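Local coordinates for galactose-1-phosphate uridylyltransferase (Pyrobaculum aerophilum str. IM2, PDB 6K9Z), which probably transfers uridylyl groups between UDP-glucose and hexose 1-phosphates such as galactose 1-phosphate, and binds zinc, at residues 183-191 and 221-232. The protein carries 1 engineered substitution. Numbering follows the deposited sequence.
Sequences LVFQNRNWK and EEVADLAEALKI
Trp190 lays its indole over Leu226, whose CD1 stands 3.8 Å from the centroid of the six-membered ring and almost on its normal, a CH-pi contact. NE1, at the ring's edge, donates to Glu222 O (2.9 Å), which lies somewhat off the ring plane and also takes the helical bond from Leu226 N. One turn on, Asn187 ND2 gives one N-H to Asp225 O (2.9 Å), already the acceptor for Ala229 N, and the other to the anti side of Glu228 OE1 (3.1 Å), both near the amide plane. With CG swung anti to its carbonyl carbon (chi1 -77°), Asn189 reaches the helix, ND2 meeting the anti side of Asp225 OD2 at 2.8 Å while OD1 takes Arg210 NH1. Cutting Trp190 back to an alanine would probably leave Glu222 O without its side-chain donor and open a gap beside Leu226. Asn187, Arg188 and Asn189 make the turn between strands 183-186 and 190-193, the edge hairpin of this half-barrel's large antiparallel sheet, which packs on helix 220-240. Farther down the hairpin, Phe185 takes Ile232 CG2 over one face, 4.3 Å from its centroid. Behind the first shell, Asn187 OD1 accepts from Asn189 N, an Asx turn that, with the two ND2 bonds, fixes the amide's rotation. A water donates to Asn189 O and Glu222 OE2, the Glu222 carboxylate being held by Thr219 N and Arg212.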
loop_
_atom_site.group_PDB
_atom_site.type_symbol
_atom_site.label_atom_id
_atom_site.label_comp_id
_atom_site.label_asym_id
_atom_site.label_seq_id
_atom_site.Cartn_x
_atom_site.Cartn_y
_atom_site.Cartn_z
ATOM N N LEU A 183 -21.837 9.926 8.037
ATOM C CA LEU A 183 -22.305 8.660 8.650
ATOM C C LEU A 183 -23.073 7.914 7.562
ATOM O O LEU A 183 -23.905 8.564 6.914
ATOM C CB LEU A 183 -23.200 9.011 9.845
ATOM C CG LEU A 183 -23.618 7.856 10.757
ATOM C CD1 LEU A 183 -22.429 7.135 11.385
ATOM C CD2 LEU A 183 -24.480 8.388 11.893
ATOM N N VAL A 184 -22.856 6.627 7.365
ATOM C CA VAL A 184 -23.654 5.854 6.376
ATOM C C VAL A 184 -24.640 4.927 7.109
ATOM O O VAL A 184 -25.677 4.616 6.526
ATOM C CB VAL A 184 -22.777 5.095 5.384
ATOM C CG1 VAL A 184 -21.935 6.068 4.581
ATOM C CG2 VAL A 184 -21.971 4.024 6.079
ATOM N N PHE A 185 -24.331 4.511 8.346
ATOM C CA PHE A 185 -25.193 3.587 9.112
ATOM C C PHE A 185 -24.828 3.671 10.582
ATOM O O PHE A 185 -23.650 3.862 10.945
ATOM C CB PHE A 185 -25.097 2.162 8.572
ATOM C CG PHE A 185 -25.858 1.173 9.411
ATOM C CD1 PHE A 185 -27.239 1.118 9.338
ATOM C CD2 PHE A 185 -25.218 0.310 10.295
ATOM C CE1 PHE A 185 -27.969 0.218 10.108
ATOM C CE2 PHE A 185 -25.961 -0.528 11.124
ATOM C CZ PHE A 185 -27.333 -0.585 11.018
ATOM N N GLN A 186 -25.826 3.494 11.453
ATOM C CA GLN A 186 -25.519 3.305 12.875
ATOM C C GLN A 186 -26.611 2.455 13.472
ATOM O O GLN A 186 -27.745 2.415 12.959
ATOM C CB GLN A 186 -25.357 4.644 13.590
ATOM C CG GLN A 186 -26.697 5.364 13.792
ATOM C CD GLN A 186 -26.479 6.693 14.465
ATOM O OE1 GLN A 186 -25.819 6.759 15.493
ATOM N NE2 GLN A 186 -27.025 7.757 13.875
ATOM N N ASN A 187 -26.221 1.756 14.524
ATOM C CA ASN A 187 -27.158 0.991 15.379
ATOM C C ASN A 187 -26.877 1.379 16.839
ATOM O O ASN A 187 -26.210 2.403 17.106
ATOM C CB ASN A 187 -27.271 -0.494 15.026
ATOM C CG ASN A 187 -25.970 -1.252 15.146
ATOM O OD1 ASN A 187 -25.088 -0.855 15.895
ATOM N ND2 ASN A 187 -25.858 -2.348 14.418
ATOM N N ARG A 188 -27.405 0.614 17.775
ATOM C CA ARG A 188 -27.221 1.026 19.185
ATOM C C ARG A 188 -25.756 0.955 19.561
ATOM O O ARG A 188 -25.440 1.644 20.528
ATOM C CB ARG A 188 -28.028 0.136 20.129
ATOM C CG ARG A 188 -29.517 0.366 19.977
ATOM C CD ARG A 188 -30.327 -0.587 20.792
ATOM N NE ARG A 188 -31.717 -0.192 20.718
ATOM C CZ ARG A 188 -32.648 -0.604 21.553
ATOM N NH1 ARG A 188 -32.321 -1.491 22.475
ATOM N NH2 ARG A 188 -33.898 -0.154 21.486
ATOM N N ASN A 189 -24.931 0.137 18.887
ATOM C CA ASN A 189 -23.567 -0.139 19.417
ATOM C C ASN A 189 -22.469 0.289 18.436
ATOM O O ASN A 189 -21.285 0.264 18.877
ATOM C CB ASN A 189 -23.399 -1.580 19.869
ATOM C CG ASN A 189 -24.056 -1.808 21.222
ATOM O OD1 ASN A 189 -23.648 -1.152 22.173
ATOM N ND2 ASN A 189 -25.040 -2.697 21.344
ATOM N N TRP A 190 -22.811 0.622 17.196
ATOM C CA TRP A 190 -21.806 0.849 16.105
ATOM C C TRP A 190 -22.178 2.058 15.242
ATOM O O TRP A 190 -23.368 2.367 15.076
ATOM C CB TRP A 190 -21.611 -0.395 15.260
ATOM C CG TRP A 190 -21.126 -1.544 16.083
ATOM C CD1 TRP A 190 -21.904 -2.415 16.789
ATOM C CD2 TRP A 190 -19.759 -1.931 16.322
ATOM N NE1 TRP A 190 -21.122 -3.296 17.473
ATOM C CE2 TRP A 190 -19.806 -3.059 17.180
ATOM C CE3 TRP A 190 -18.526 -1.560 15.762
ATOM C CZ2 TRP A 190 -18.649 -3.719 17.592
ATOM C CZ3 TRP A 190 -17.383 -2.191 16.200
ATOM C CH2 TRP A 190 -17.451 -3.258 17.095
ATOM N N LYS A 191 -21.145 2.782 14.799
ATOM C CA LYS A 191 -21.272 3.824 13.775
ATOM C C LYS A 191 -20.347 3.432 12.615
ATOM O O LYS A 191 -19.150 3.137 12.859
ATOM C CB LYS A 191 -20.762 5.160 14.317
ATOM C CG LYS A 191 -21.718 5.952 15.118
ATOM C CD LYS A 191 -21.301 7.469 14.986
ATOM C CE LYS A 191 -22.311 8.379 15.585
ATOM N NZ LYS A 191 -21.871 9.785 15.501
ATOM N N GLU A 221 -24.227 -8.668 22.832
ATOM C CA GLU A 221 -25.091 -7.686 22.148
ATOM C C GLU A 221 -24.256 -6.864 21.143
ATOM O O GLU A 221 -24.739 -6.508 20.043
ATOM C CB GLU A 221 -25.686 -6.749 23.187
ATOM C CG GLU A 221 -26.844 -5.959 22.638
ATOM C CD GLU A 221 -28.117 -6.773 22.390
ATOM O OE1 GLU A 221 -28.206 -7.927 22.933
ATOM O OE2 GLU A 221 -29.031 -6.253 21.635
ATOM N N GLU A 222 -23.088 -6.404 21.578
ATOM C CA GLU A 222 -22.192 -5.625 20.687
ATOM C C GLU A 222 -21.834 -6.485 19.489
ATOM O O GLU A 222 -21.778 -5.959 18.388
ATOM C CB GLU A 222 -20.988 -5.123 21.461
ATOM C CG GLU A 222 -21.290 -3.973 22.409
ATOM C CD GLU A 222 -20.066 -3.646 23.230
ATOM O OE1 GLU A 222 -19.508 -4.567 23.836
ATOM O OE2 GLU A 222 -19.564 -2.528 23.086
ATOM N N VAL A 223 -21.579 -7.773 19.685
ATOM C CA VAL A 223 -21.205 -8.628 18.530
ATOM C C VAL A 223 -22.393 -8.790 17.574
ATOM O O VAL A 223 -22.181 -8.799 16.364
ATOM C CB VAL A 223 -20.626 -9.956 19.016
ATOM C CG1 VAL A 223 -20.444 -10.940 17.863
ATOM C CG2 VAL A 223 -19.303 -9.671 19.719
ATOM N N ALA A 224 -23.611 -8.973 18.075
ATOM C CA ALA A 224 -24.822 -9.038 17.234
ATOM C C ALA A 224 -24.943 -7.734 16.441
ATOM O O ALA A 224 -25.155 -7.790 15.221
ATOM C CB ALA A 224 -26.045 -9.293 18.081
ATOM N N ASP A 225 -24.708 -6.591 17.070
ATOM C CA ASP A 225 -24.866 -5.282 16.382
ATOM C C ASP A 225 -23.718 -5.116 15.367
ATOM O O ASP A 225 -23.927 -4.453 14.335
ATOM C CB ASP A 225 -24.986 -4.167 17.416
ATOM C CG ASP A 225 -26.371 -3.999 18.024
ATOM O OD1 ASP A 225 -27.331 -4.622 17.484
ATOM O OD2 ASP A 225 -26.446 -3.362 19.076
ATOM N N LEU A 226 -22.529 -5.630 15.678
ATOM C CA LEU A 226 -21.381 -5.669 14.729
ATOM C C LEU A 226 -21.766 -6.467 13.484
ATOM O O LEU A 226 -21.509 -5.963 12.350
ATOM C CB LEU A 226 -20.129 -6.260 15.385
ATOM C CG LEU A 226 -18.922 -6.370 14.459
ATOM C CD1 LEU A 226 -18.649 -4.999 13.785
ATOM C CD2 LEU A 226 -17.715 -6.885 15.223
ATOM N N ALA A 227 -22.298 -7.680 13.655
ATOM C CA ALA A 227 -22.719 -8.494 12.505
ATOM C C ALA A 227 -23.650 -7.654 11.617
ATOM O O ALA A 227 -23.499 -7.658 10.385
ATOM C CB ALA A 227 -23.360 -9.755 12.948
ATOM N N GLU A 228 -24.574 -6.897 12.210
ATOM C CA GLU A 228 -25.540 -6.081 11.431
ATOM C C GLU A 228 -24.786 -4.968 10.681
ATOM O O GLU A 228 -25.020 -4.761 9.441
ATOM C CB GLU A 228 -26.632 -5.544 12.332
ATOM C CG GLU A 228 -27.599 -4.633 11.593
ATOM C CD GLU A 228 -28.756 -4.213 12.460
ATOM O OE1 GLU A 228 -28.584 -3.316 13.292
ATOM O OE2 GLU A 228 -29.806 -4.869 12.388
ATOM N N ALA A 229 -23.887 -4.268 11.371
ATOM C CA ALA A 229 -23.176 -3.143 10.755
ATOM C C ALA A 229 -22.332 -3.662 9.582
ATOM O O ALA A 229 -22.287 -3.002 8.529
ATOM C CB ALA A 229 -22.338 -2.399 11.764
ATOM N N LEU A 230 -21.664 -4.793 9.749
ATOM C CA LEU A 230 -20.868 -5.404 8.664
ATOM C C LEU A 230 -21.795 -5.822 7.519
ATOM O O LEU A 230 -21.517 -5.476 6.361
ATOM C CB LEU A 230 -20.102 -6.610 9.206
ATOM C CG LEU A 230 -18.901 -6.256 10.082
ATOM C CD1 LEU A 230 -18.300 -7.501 10.739
ATOM C CD2 LEU A 230 -17.871 -5.537 9.237
ATOM N N LYS A 231 -22.874 -6.514 7.807
ATOM C CA LYS A 231 -23.779 -6.984 6.752
ATOM C C LYS A 231 -24.291 -5.787 5.964
ATOM O O LYS A 231 -24.309 -5.845 4.715
ATOM C CB LYS A 231 -24.916 -7.800 7.366
ATOM C CG LYS A 231 -25.895 -8.357 6.363
ATOM C CD LYS A 231 -26.915 -9.333 6.976
ATOM C CE LYS A 231 -28.005 -9.744 6.011
ATOM N NZ LYS A 231 -27.475 -10.585 4.932
ATOM N N ILE A 232 -24.826 -4.782 6.660
ATOM C CA ILE A 232 -25.519 -3.666 5.962
ATOM C C ILE A 232 -24.483 -2.837 5.183
ATOM O O ILE A 232 -24.812 -2.424 4.057
ATOM C CB ILE A 232 -26.359 -2.869 6.968
ATOM C CG1 ILE A 232 -27.545 -3.759 7.378
ATOM C CG2 ILE A 232 -26.819 -1.559 6.356
ATOM C CD1 ILE A 232 -28.396 -3.214 8.493
HETATM O O HOH W 1 -20.247 -0.166 21.561
#